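Local coordinates for 3,4-dihydroxy-2-butanone 4-phosphate synthase (Acinetobacter baumannii, PDB 6MNZ), which probably converts D-ribulose 5-phosphate to formate and 3,4-dihydroxy-2-butanone 4-phosphate for riboflavin biosynthesis, using magnesium or manganese ions, at residues L21-E25 / D26-E30; I45-M48 / I49-R53; L138-G142 / H143-G147; H197-M200 / T201-T205; L320-Q323 / Y324-G328. One frame throughout, in Å; residues are numbered along the deposited sequence.

Contact 1: residues L21-E25 / D26-E30. With SO4 (sulfate ion), chain C.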
# COMPACT_ATOMS: atom_id res chain seq x y z
N LEU A 21 -23.47 -18.16 5.76
CA LEU A 21 -22.44 -17.93 4.76
C LEU A 21 -21.09 -18.25 5.37
O LEU A 21 -20.70 -17.65 6.38
CB LEU A 21 -22.47 -16.49 4.25
CG LEU A 21 -23.24 -16.26 2.94
CD1 LEU A 21 -23.34 -14.77 2.65
CD2 LEU A 21 -22.58 -16.98 1.77
N MET A 22 -20.34 -19.14 4.72
CA MET A 22 -18.98 -19.45 5.10
C MET A 22 -18.01 -18.73 4.17
O MET A 22 -18.23 -18.69 2.95
CB MET A 22 -18.72 -20.95 5.06
CG MET A 22 -19.58 -21.76 6.00
SD MET A 22 -19.19 -23.52 5.96
CE MET A 22 -20.29 -24.08 4.66
N ASP A 23 -16.91 -18.25 4.73
CA ASP A 23 -15.79 -17.79 3.93
C ASP A 23 -14.80 -18.93 3.72
O ASP A 23 -15.01 -20.06 4.16
CB ASP A 23 -15.12 -16.59 4.59
CG ASP A 23 -14.37 -16.97 5.85
OD1 ASP A 23 -14.76 -17.97 6.50
OD2 ASP A 23 -13.24 -16.45 6.03
N ASP A 24 -13.74 -18.65 2.96
CA ASP A 24 -12.77 -19.68 2.62
C ASP A 24 -12.23 -20.34 3.88
O ASP A 24 -12.00 -19.69 4.89
CB ASP A 24 -11.63 -19.07 1.80
CG ASP A 24 -11.99 -18.88 0.35
OD1 ASP A 24 -13.20 -18.89 0.03
OD2 ASP A 24 -11.08 -18.77 -0.49
N GLU A 25 -12.07 -21.66 3.81
CA GLU A 25 -11.63 -22.41 4.98
C GLU A 25 -10.31 -21.90 5.52
O GLU A 25 -10.00 -22.12 6.70
CB GLU A 25 -11.53 -23.90 4.63
CG GLU A 25 -10.86 -24.78 5.68
CD GLU A 25 -10.46 -26.13 5.13
OE1 GLU A 25 -9.24 -26.44 5.12
OE2 GLU A 25 -11.35 -26.89 4.69
N ASP A 26 -9.53 -21.19 4.70
CA ASP A 26 -8.23 -20.69 5.11
C ASP A 26 -8.21 -19.19 5.38
O ASP A 26 -7.11 -18.61 5.44
CB ASP A 26 -7.18 -21.05 4.05
CG ASP A 26 -7.51 -20.46 2.69
OD1 ASP A 26 -8.69 -20.54 2.28
OD2 ASP A 26 -6.56 -20.19 1.92
N ARG A 27 -9.35 -18.51 5.34
CA ARG A 27 -9.35 -17.08 5.64
C ARG A 27 -9.76 -16.72 7.07
O ARG A 27 -8.91 -16.61 7.95
CB ARG A 27 -10.26 -16.34 4.66
CG ARG A 27 -10.27 -14.84 4.82
CD ARG A 27 -11.29 -14.19 3.89
NE ARG A 27 -11.47 -12.77 4.18
CZ ARG A 27 -12.30 -12.29 5.11
NH1 ARG A 27 -13.08 -13.11 5.80
NH2 ARG A 27 -12.37 -10.98 5.31
N GLU A 28 -11.05 -16.92 7.36
CA GLU A 28 -11.57 -16.92 8.72
C GLU A 28 -12.14 -18.26 9.11
O GLU A 28 -11.99 -18.68 10.26
CB GLU A 28 -12.67 -15.86 8.88
CG GLU A 28 -12.22 -14.41 8.81
CD GLU A 28 -13.38 -13.44 9.03
OE1 GLU A 28 -13.13 -12.22 9.13
OE2 GLU A 28 -14.54 -13.91 9.10
N ASN A 29 -12.77 -18.96 8.16
CA ASN A 29 -13.28 -20.31 8.40
C ASN A 29 -14.41 -20.28 9.43
O ASN A 29 -14.43 -21.06 10.38
CB ASN A 29 -12.15 -21.24 8.83
CG ASN A 29 -12.53 -22.70 8.73
OD1 ASN A 29 -13.42 -23.07 7.96
ND2 ASN A 29 -11.95 -23.51 9.60
N GLU A 30 -15.37 -19.39 9.21
CA GLU A 30 -16.49 -19.19 10.12
C GLU A 30 -17.79 -19.17 9.33
O GLU A 30 -17.82 -18.74 8.17
CB GLU A 30 -16.33 -17.89 10.92
CG GLU A 30 -15.16 -17.91 11.90
CD GLU A 30 -15.01 -16.61 12.67
OE1 GLU A 30 -15.63 -15.60 12.27
OE2 GLU A 30 -14.20 -16.58 13.62
S SO4 C . -15.46 -10.27 7.43
O1 SO4 C . -16.04 -9.52 6.33
O2 SO4 C . -15.45 -11.69 7.10
O3 SO4 C . -16.26 -10.06 8.63
O4 SO4 C . -14.09 -9.83 7.69
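Asp23, just past the end of strand 19-22, turns its carboxylate into the loop and engages the backbone N-H groups of Glu28, Asn29 and Glu30, an instructive case of one acidic side chain organising a tight turn. Its CG lies between the backbone N and the carbonyl carbon (chi1 71°), which folds both oxygens inward over the returning chain. Glu28 N meets Asp23 OD2 at 2.6 Å on the syn lone pair. Glu30 N comes to Asp23 OD1 at 3.1 Å, almost in line with the C-O bond and close to straight (164°); Asn29 N makes weak bonds to both oxygens. The backbone adds a bond from Arg27 N to Asp24 O, 2.9 Å long.

Charge pairing forms the second layer. The extended side chain of Arg27 runs past Asp23, whose OD2 lies at the guanidinium edge, 3.4 Å from Arg27 NH1 in a long salt bridge. The same NH1 of Arg27 pairs with Glu28 OE1, also at 3.4 Å, and so links two acidic side chains that cross at about a right angle. The guanidinium then grips a sulfate ion, with Arg27 NH1 3.1 Å from sulfate O2 and Arg27 NH2 3.2 Å from sulfate O4. Asp24 and Asp26 are held instead by the backbone N-H groups of Ser321 and Ala319.

Arg27 and Glu28 are predicted to bind the substrate, and Glu28 both metal ions. Asp23 therefore probably acts as a second-shell residue that helps position them, and the sulfate is consistent with a site for an anionic substrate group.

Contact 2: residues I45-M48 / I49-R53. With SO4 (sulfate ion), chain F.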
# COMPACT_ATOMS: atom_id res chain seq x y z
N ILE A 45 -32.82 -10.55 15.62
CA ILE A 45 -31.65 -10.25 16.44
C ILE A 45 -31.58 -11.20 17.63
O ILE A 45 -30.49 -11.67 18.00
CB ILE A 45 -31.69 -8.78 16.91
CG1 ILE A 45 -31.84 -7.83 15.71
CG2 ILE A 45 -30.43 -8.44 17.69
CD1 ILE A 45 -30.78 -8.00 14.65
N ASN A 46 -32.73 -11.54 18.21
CA ASN A 46 -32.73 -12.41 19.39
C ASN A 46 -32.27 -13.82 19.04
O ASN A 46 -31.55 -14.45 19.81
CB ASN A 46 -34.12 -12.44 20.02
CG ASN A 46 -34.16 -13.27 21.28
OD1 ASN A 46 -34.94 -14.22 21.39
ND2 ASN A 46 -33.31 -12.93 22.25
N PHE A 47 -32.71 -14.34 17.89
CA PHE A 47 -32.19 -15.62 17.42
C PHE A 47 -30.68 -15.57 17.23
O PHE A 47 -29.97 -16.53 17.56
CB PHE A 47 -32.88 -16.03 16.12
CG PHE A 47 -32.41 -17.35 15.57
CD1 PHE A 47 -31.40 -17.40 14.63
CD2 PHE A 47 -32.98 -18.53 16.01
CE1 PHE A 47 -30.91 -18.62 14.20
CE2 PHE A 47 -32.48 -19.74 15.59
CZ PHE A 47 -31.47 -19.79 14.65
N MET A 48 -30.17 -14.42 16.79
CA MET A 48 -28.73 -14.31 16.53
C MET A 48 -27.94 -14.37 17.83
O MET A 48 -27.03 -15.20 17.97
CB MET A 48 -28.45 -13.02 15.77
CG MET A 48 -28.80 -13.08 14.30
SD MET A 48 -28.17 -11.67 13.38
CE MET A 48 -28.03 -12.37 11.74
N ILE A 49 -28.30 -13.54 18.81
CA ILE A 49 -27.56 -13.51 20.06
C ILE A 49 -27.75 -14.77 20.89
O ILE A 49 -27.10 -14.92 21.93
CB ILE A 49 -27.98 -12.29 20.91
CG1 ILE A 49 -29.41 -12.46 21.43
CG2 ILE A 49 -27.84 -11.01 20.11
CD1 ILE A 49 -29.90 -11.30 22.28
N THR A 50 -28.70 -15.63 20.52
CA THR A 50 -29.03 -16.82 21.29
C THR A 50 -28.35 -18.07 20.74
O THR A 50 -27.76 -18.84 21.51
CB THR A 50 -30.55 -17.04 21.32
OG1 THR A 50 -31.20 -15.83 21.73
CG2 THR A 50 -30.91 -18.16 22.27
N HIS A 51 -28.51 -18.34 19.45
CA HIS A 51 -28.06 -19.59 18.86
C HIS A 51 -26.85 -19.42 17.95
O HIS A 51 -26.27 -20.43 17.53
CB HIS A 51 -29.21 -20.23 18.07
CG HIS A 51 -30.48 -20.36 18.86
ND1 HIS A 51 -30.62 -21.27 19.89
CD2 HIS A 51 -31.60 -19.59 18.89
CE1 HIS A 51 -31.80 -21.11 20.45
NE2 HIS A 51 -32.41 -20.09 19.87
N ALA A 52 -26.37 -18.20 17.76
CA ALA A 52 -25.08 -17.94 17.14
C ALA A 52 -24.09 -17.29 18.09
O ALA A 52 -22.92 -17.69 18.14
CB ALA A 52 -25.26 -17.06 15.90
N ARG A 53 -24.50 -16.25 18.81
CA ARG A 53 -23.77 -15.72 19.95
C ARG A 53 -22.42 -15.14 19.56
O ARG A 53 -21.55 -14.94 20.41
CB ARG A 53 -23.58 -16.80 21.03
CG ARG A 53 -24.88 -17.22 21.69
CD ARG A 53 -24.70 -18.45 22.58
NE ARG A 53 -24.72 -19.69 21.82
CZ ARG A 53 -23.66 -20.47 21.60
NH1 ARG A 53 -22.47 -20.15 22.11
NH2 ARG A 53 -23.79 -21.57 20.87
S SO4 F . -27.96 -24.43 19.74
O1 SO4 F . -28.71 -23.34 20.36
O2 SO4 F . -28.25 -24.47 18.31
O3 SO4 F . -26.53 -24.22 19.96
O4 SO4 F . -28.37 -25.69 20.35
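Backbone bonds run from Ile49 N to Ile45 O and from His51 N to Phe47 O in ordinary alpha-helical fashion, then widen to a pi-type turn as Met48 O accepts from Arg53 N at 2.9 Å as well as from Ala52 N at 3.1 Å. Toward the C-terminal end of helix 42-52 one carbonyl is thus shared by two donors, and a residue of positive phi, Arg53, follows.

Phe47 and His51, one turn apart, carry the side-chain contact. With its CG anti to the backbone N (chi1 -179°), the Phe47 ring lies alongside the following turn, and His51 CB sits over one of its faces, toward the rim. The two rings meet obliquely, their centroids 4.9 Å apart and their planes at 41°, with Phe47 CD2 3.4 Å from His51 CD2. The ring of His185 meets both. Met48 and Ala52 turn to the sheet instead, packing on Leu33 of strand 31-36 and Cys163 of strand 160-164. Ile45 rests on helix 101-112.

Beyond the rings, a sulfate ion also bound by Lys184 and His185 places its O1 at the edge of the His51 ring, in plane, where it takes a nearly straight bond (169°) from His51 ND1 at 2.9 Å.

Contact 3: residues L138-G142 / H143-G147. With SO4 (sulfate ion), chain C.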
# COMPACT_ATOMS: atom_id res chain seq x y z
N LEU A 138 -16.23 -9.10 -5.13
CA LEU A 138 -15.31 -9.23 -6.25
C LEU A 138 -13.86 -9.19 -5.80
O LEU A 138 -12.98 -9.66 -6.52
CB LEU A 138 -15.56 -8.12 -7.27
CG LEU A 138 -16.91 -8.16 -8.00
CD1 LEU A 138 -17.07 -6.89 -8.83
CD2 LEU A 138 -17.03 -9.40 -8.86
N HIS A 139 -13.57 -8.43 -4.74
CA HIS A 139 -12.20 -8.12 -4.36
C HIS A 139 -11.84 -8.60 -2.97
O HIS A 139 -10.87 -9.36 -2.82
CB HIS A 139 -11.97 -6.60 -4.47
CG HIS A 139 -12.47 -6.01 -5.75
ND1 HIS A 139 -11.98 -6.39 -6.98
CD2 HIS A 139 -13.50 -5.17 -6.00
CE1 HIS A 139 -12.67 -5.79 -7.93
NE2 HIS A 139 -13.57 -5.00 -7.37
N ARG A 140 -12.62 -8.23 -1.96
CA ARG A 140 -12.50 -8.82 -0.63
C ARG A 140 -13.59 -9.87 -0.45
O ARG A 140 -14.78 -9.54 -0.46
CB ARG A 140 -12.61 -7.75 0.46
CG ARG A 140 -12.09 -8.21 1.81
CD ARG A 140 -12.46 -7.24 2.92
NE ARG A 140 -13.49 -7.78 3.80
CZ ARG A 140 -13.53 -7.59 5.12
NH1 ARG A 140 -12.73 -6.70 5.69
NH2 ARG A 140 -14.56 -8.07 5.81
N ALA A 141 -13.18 -11.10 -0.16
CA ALA A 141 -14.11 -12.20 0.05
C ALA A 141 -14.43 -12.39 1.53
O ALA A 141 -14.35 -13.49 2.07
CB ALA A 141 -13.53 -13.48 -0.55
N GLY A 142 -14.90 -11.31 2.17
CA GLY A 142 -15.34 -11.36 3.54
C GLY A 142 -16.84 -11.47 3.67
O GLY A 142 -17.59 -11.09 2.77
N HIS A 143 -17.28 -11.84 4.88
CA HIS A 143 -18.71 -11.85 5.17
C HIS A 143 -19.32 -10.46 5.01
O HIS A 143 -20.53 -10.34 4.75
CB HIS A 143 -18.96 -12.36 6.59
CG HIS A 143 -18.38 -13.71 6.86
ND1 HIS A 143 -17.11 -13.89 7.35
CD2 HIS A 143 -18.95 -14.94 6.84
CE1 HIS A 143 -16.89 -15.17 7.55
NE2 HIS A 143 -18.01 -15.83 7.31
N THR A 144 -18.54 -9.41 5.27
CA THR A 144 -19.04 -8.05 5.13
C THR A 144 -19.50 -7.79 3.70
O THR A 144 -20.65 -7.39 3.46
CB THR A 144 -17.96 -7.06 5.53
OG1 THR A 144 -17.59 -7.29 6.90
CG2 THR A 144 -18.44 -5.61 5.37
N GLU A 145 -18.59 -7.94 2.74
CA GLU A 145 -18.96 -7.79 1.33
C GLU A 145 -20.02 -8.80 0.92
O GLU A 145 -20.94 -8.47 0.17
CB GLU A 145 -17.72 -7.94 0.45
CG GLU A 145 -16.74 -6.77 0.55
CD GLU A 145 -15.96 -6.77 1.85
OE1 GLU A 145 -15.52 -7.85 2.29
OE2 GLU A 145 -15.68 -5.67 2.37
N ALA A 146 -20.00 -9.99 1.53
CA ALA A 146 -20.92 -11.04 1.12
C ALA A 146 -22.34 -10.73 1.58
O ALA A 146 -23.30 -10.92 0.82
CB ALA A 146 -20.46 -12.39 1.68
N GLY A 147 -22.49 -10.20 2.79
CA GLY A 147 -23.81 -9.81 3.25
C GLY A 147 -24.44 -8.74 2.38
O GLY A 147 -25.61 -8.83 2.01
S SO4 C . -15.46 -10.27 7.43
O1 SO4 C . -16.04 -9.52 6.33
O2 SO4 C . -15.45 -11.69 7.10
O3 SO4 C . -16.26 -10.06 8.63
O4 SO4 C . -14.09 -9.83 7.69
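The predicted phosphosugar site of this synthase is built here around the first turn of helix 143-153, where Arg140 from the preceding loop meets Glu145 and a sulfate ion settles on the helix N terminus. Gly142 is the N-cap residue, and its O accepts the first helical bond, from Ala146 N at 2.9 Å. Above that turn the anion is collected by main chain and side chain together: His143 N and His143 ND1 converge on sulfate O2 at 2.9 and 2.8 Å, while Thr144 N and Thr144 OG1 grip sulfate O1 at 2.7 and 2.8 Å. Helix dipole and N-H groups acting on one anion is a familiar principle, and here it probably marks where a negatively charged part of the substrate binds.

Arg140 and Glu145 cross at about a right angle in a salt bridge between NE and OE1. Glu145 bends at chi2 (74°), which brings its carboxylate back to the loop, with OE2 over one guanidinium face and also bonded to Gln133 N. The ring of His143 is held at both nitrogens, since NE2 bonds to Glu30 O.

Leu138 packs on helix 192-202 and strand 220-228, Ala146 touches Ile192, and Ala141 lies against Ser321 and Gln325 of helix 320-336.

Contact 4: residues H197-M200 / T201-T205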
# COMPACT_ATOMS: atom_id res chain seq x y z
N HIS A 197 -18.29 -16.92 -7.64
CA HIS A 197 -18.44 -17.54 -8.95
C HIS A 197 -19.79 -17.23 -9.57
O HIS A 197 -19.88 -16.97 -10.77
CB HIS A 197 -18.24 -19.05 -8.83
CG HIS A 197 -18.27 -19.77 -10.14
ND1 HIS A 197 -17.32 -19.56 -11.12
CD2 HIS A 197 -19.11 -20.72 -10.62
CE1 HIS A 197 -17.60 -20.32 -12.17
NE2 HIS A 197 -18.66 -21.06 -11.87
N TYR A 198 -20.83 -17.11 -8.74
CA TYR A 198 -22.14 -16.72 -9.26
C TYR A 198 -22.07 -15.34 -9.91
O TYR A 198 -22.51 -15.15 -11.05
CB TYR A 198 -23.18 -16.74 -8.14
CG TYR A 198 -24.57 -16.37 -8.60
CD1 TYR A 198 -25.47 -17.35 -8.99
CD2 TYR A 198 -25.00 -15.06 -8.59
CE1 TYR A 198 -26.72 -17.02 -9.46
CE2 TYR A 198 -26.25 -14.71 -9.05
CZ TYR A 198 -27.10 -15.70 -9.50
OH TYR A 198 -28.34 -15.36 -9.99
N ARG A 199 -21.55 -14.35 -9.18
CA ARG A 199 -21.45 -13.00 -9.71
C ARG A 199 -20.65 -12.97 -11.01
O ARG A 199 -20.95 -12.20 -11.92
CB ARG A 199 -20.81 -12.07 -8.68
CG ARG A 199 -21.68 -11.81 -7.46
CD ARG A 199 -21.27 -10.53 -6.74
NE ARG A 199 -21.35 -9.36 -7.60
CZ ARG A 199 -20.99 -8.13 -7.25
NH1 ARG A 199 -20.47 -7.91 -6.05
NH2 ARG A 199 -21.02 -7.15 -8.14
N MET A 200 -19.57 -13.75 -11.07
CA MET A 200 -18.75 -13.80 -12.28
C MET A 200 -19.49 -14.45 -13.44
O MET A 200 -19.16 -14.16 -14.60
CB MET A 200 -17.45 -14.54 -12.01
CG MET A 200 -16.54 -13.86 -10.99
SD MET A 200 -16.04 -12.20 -11.47
CE MET A 200 -14.41 -12.11 -10.74
N THR A 201 -20.51 -15.27 -13.17
CA THR A 201 -21.19 -16.00 -14.23
C THR A 201 -22.43 -15.28 -14.73
O THR A 201 -22.88 -15.55 -15.85
CB THR A 201 -21.58 -17.40 -13.75
OG1 THR A 201 -22.50 -17.29 -12.66
CG2 THR A 201 -20.35 -18.18 -13.30
N ASN A 202 -23.04 -14.43 -13.90
CA ASN A 202 -24.34 -13.83 -14.22
C ASN A 202 -24.27 -12.31 -14.25
O ASN A 202 -25.31 -11.65 -14.24
CB ASN A 202 -25.39 -14.29 -13.21
CG ASN A 202 -25.57 -15.80 -13.20
OD1 ASN A 202 -25.06 -16.49 -12.32
ND2 ASN A 202 -26.35 -16.30 -14.15
N GLU A 203 -23.06 -11.74 -14.31
CA GLU A 203 -22.88 -10.30 -14.40
C GLU A 203 -21.71 -10.00 -15.31
O GLU A 203 -20.67 -10.66 -15.25
CB GLU A 203 -22.64 -9.68 -13.01
CG GLU A 203 -23.68 -10.03 -11.96
CD GLU A 203 -23.31 -9.52 -10.57
OE1 GLU A 203 -22.26 -8.85 -10.45
OE2 GLU A 203 -24.03 -9.84 -9.60
N GLN A 204 -21.85 -8.94 -16.11
CA GLN A 204 -20.71 -8.38 -16.85
C GLN A 204 -19.93 -7.48 -15.91
O GLN A 204 -20.32 -6.34 -15.63
CB GLN A 204 -21.19 -7.63 -18.09
CG GLN A 204 -20.08 -7.34 -19.08
CD GLN A 204 -20.43 -6.23 -20.05
OE1 GLN A 204 -20.91 -5.17 -19.65
NE2 GLN A 204 -20.02 -6.40 -21.30
N THR A 205 -18.90 -8.05 -15.30
CA THR A 205 -18.13 -7.35 -14.27
C THR A 205 -16.93 -6.61 -14.83
O THR A 205 -16.46 -5.66 -14.19
CB THR A 205 -17.68 -8.35 -13.20
OG1 THR A 205 -18.73 -9.28 -12.94
CG2 THR A 205 -17.32 -7.62 -11.92
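The C-terminal part of helix 192-202, before the chain goes on to strand 206-215, is fastened by a salt bridge between Arg199 and Glu203, four residues on. It serves as a worked example of side-on pairing near a helix end. Arg199 NE and Arg199 NH2 both converge on a single oxygen, Glu203 OE1, at 3.0 and 3.1 Å, and that oxygen lies in the guanidinium plane. For NH2 it offers its syn lone pair; NE meets the syn side somewhat out of the carboxylate plane. The two planes are turned 51° apart, and a bend of the arginine at chi3 (59°) swings the guanidinium round to the glutamate. Arg199 NH1 has its own salt bridge to Asp149, which ties this group to helix 143-153.

The backbone tightens at the same point. Tyr198 O takes Asn202 N at 3.0 Å and Thr201 N at 2.9 Å, the latter from well above the carbonyl plane. On another side of the helix, Thr201 CG2 lies over the His197 ring in a CH-pi contact, 3.7 Å from the ring centroid, though the placing of that methyl is doubtful.

Around this end, Tyr198 packs on Val6 and Glu7 of helix 6-15, Met200 lies against Val329 and Gln332 of helix 320-336, and Thr205 joins Met200 in touching Glu228 of strand 220-228.

Contact 5: residues L320-Q323 / Y324-G328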
# COMPACT_ATOMS: atom_id res chain seq x y z
N LEU A 320 -9.55 -20.06 -2.29
CA LEU A 320 -10.47 -20.40 -3.38
C LEU A 320 -11.22 -19.17 -3.87
O LEU A 320 -11.53 -19.07 -5.06
CB LEU A 320 -11.45 -21.47 -2.91
CG LEU A 320 -12.14 -22.33 -3.98
CD1 LEU A 320 -11.13 -22.96 -4.92
CD2 LEU A 320 -12.99 -23.40 -3.30
N SER A 321 -11.53 -18.24 -2.97
CA SER A 321 -12.08 -16.95 -3.39
C SER A 321 -11.15 -16.27 -4.39
O SER A 321 -11.59 -15.84 -5.46
CB SER A 321 -12.30 -16.06 -2.17
OG SER A 321 -13.32 -16.59 -1.35
N HIS A 322 -9.87 -16.16 -4.05
CA HIS A 322 -8.92 -15.50 -4.94
C HIS A 322 -8.77 -16.23 -6.27
O HIS A 322 -8.39 -15.61 -7.26
CB HIS A 322 -7.56 -15.38 -4.26
CG HIS A 322 -6.54 -14.64 -5.07
ND1 HIS A 322 -5.79 -15.25 -6.05
CD2 HIS A 322 -6.20 -13.33 -5.10
CE1 HIS A 322 -4.96 -14.37 -6.57
NE2 HIS A 322 -5.22 -13.19 -6.04
N GLN A 323 -9.09 -17.52 -6.31
CA GLN A 323 -9.04 -18.26 -7.57
C GLN A 323 -10.23 -17.91 -8.46
O GLN A 323 -10.05 -17.54 -9.63
CB GLN A 323 -9.01 -19.76 -7.30
CG GLN A 323 -7.71 -20.25 -6.66
CD GLN A 323 -7.71 -21.75 -6.44
OE1 GLN A 323 -8.65 -22.45 -6.81
NE2 GLN A 323 -6.63 -22.26 -5.86
N TYR A 324 -11.44 -17.97 -7.91
CA TYR A 324 -12.63 -17.63 -8.68
C TYR A 324 -12.64 -16.15 -9.07
O TYR A 324 -13.20 -15.79 -10.11
CB TYR A 324 -13.89 -17.96 -7.90
CG TYR A 324 -14.04 -19.42 -7.53
CD1 TYR A 324 -13.26 -20.40 -8.13
CD2 TYR A 324 -15.08 -19.84 -6.71
CE1 TYR A 324 -13.44 -21.74 -7.84
CE2 TYR A 324 -15.30 -21.18 -6.46
CZ TYR A 324 -14.47 -22.12 -7.01
OH TYR A 324 -14.67 -23.46 -6.74
N GLN A 325 -12.09 -15.29 -8.22
CA GLN A 325 -11.79 -13.93 -8.63
C GLN A 325 -10.88 -13.92 -9.86
O GLN A 325 -11.16 -13.24 -10.85
CB GLN A 325 -11.15 -13.16 -7.48
CG GLN A 325 -12.11 -12.84 -6.35
CD GLN A 325 -11.40 -12.37 -5.09
OE1 GLN A 325 -10.17 -12.29 -5.06
NE2 GLN A 325 -12.17 -11.96 -4.09
N THR A 326 -9.78 -14.68 -9.80
CA THR A 326 -8.81 -14.65 -10.89
C THR A 326 -9.45 -15.09 -12.20
O THR A 326 -9.58 -14.29 -13.13
CB THR A 326 -7.61 -15.55 -10.55
OG1 THR A 326 -6.87 -14.98 -9.46
CG2 THR A 326 -6.69 -15.72 -11.77
N ILE A 327 -9.95 -16.32 -12.24
CA ILE A 327 -10.38 -16.90 -13.50
C ILE A 327 -11.70 -16.30 -13.97
O ILE A 327 -11.94 -16.23 -15.18
CB ILE A 327 -10.48 -18.44 -13.37
CG1 ILE A 327 -10.12 -19.11 -14.70
CG2 ILE A 327 -11.87 -18.86 -12.91
CD1 ILE A 327 -8.65 -18.98 -15.09
N GLY A 328 -12.47 -15.70 -13.07
CA GLY A 328 -13.64 -14.96 -13.49
C GLY A 328 -13.30 -13.68 -14.24
O GLY A 328 -13.91 -13.37 -15.27
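Thr326 OG1 donates to His322 O at 2.7 Å, and Thr326 N reaches the same carbonyl oxygen at 3.0 Å, so that one helical acceptor is used twice. With OG1 beside its own backbone N (chi1 -68°), the threonine turns its hydroxyl back along helix 320-336, a familiar way for this residue to bond within a helix. The hydroxyl approaches close to the carbonyl plane, whereas the N-H comes from above it. Three further backbone bonds keep the helix regular: Tyr324 N to Leu320 O at 3.1 Å, Gln325 N to Ser321 O at 2.9 Å and Ile327 N to Gln323 O at 2.9 Å.

Farther out, Gln325 runs extended past the preceding turn, crossing His322 at about a right angle with its OE1 3.4 Å from His322 CA. Its NE2 points to a partner elsewhere, the carbonyl of His139, through a weak bond.

The packing rests on Leu320 and Tyr324, whose side chains cross at a slant. CG of Leu320 sits over the phenol ring in a CH-pi contact, 4.2 Å from the Tyr324 ring centroid and 25° off its normal.

Tyr324 and Ser321 lean on Ala193 and Ile196 of helix 192-202, and the N-H of Ser321 is bonded to Asp24. On another flank, Thr326 and Ile327 meet Val252 of strand 248-253.

In the fold
From the N terminus, contact 1 closes the loop between strands 19-22 and 31-36, and contact 2 lies in the C-terminal part of helix 42-52 at some distance, its centre about 20 Å from that of contact 1. Contact 3 then turns a loop into helix 143-153 and returns to contact 1, with which it shares one sulfate ion. Contact 4 lies near the end of helix 192-202, and contact 5 opens helix 320-336 in the GTP cyclohydrolase II-like part. All five follow in series; none nests or crosses. Contacts 3, 4 and 5 touch one another, and contact 5 also reaches contact 1, so the second part of the chain is joined to the synthase site.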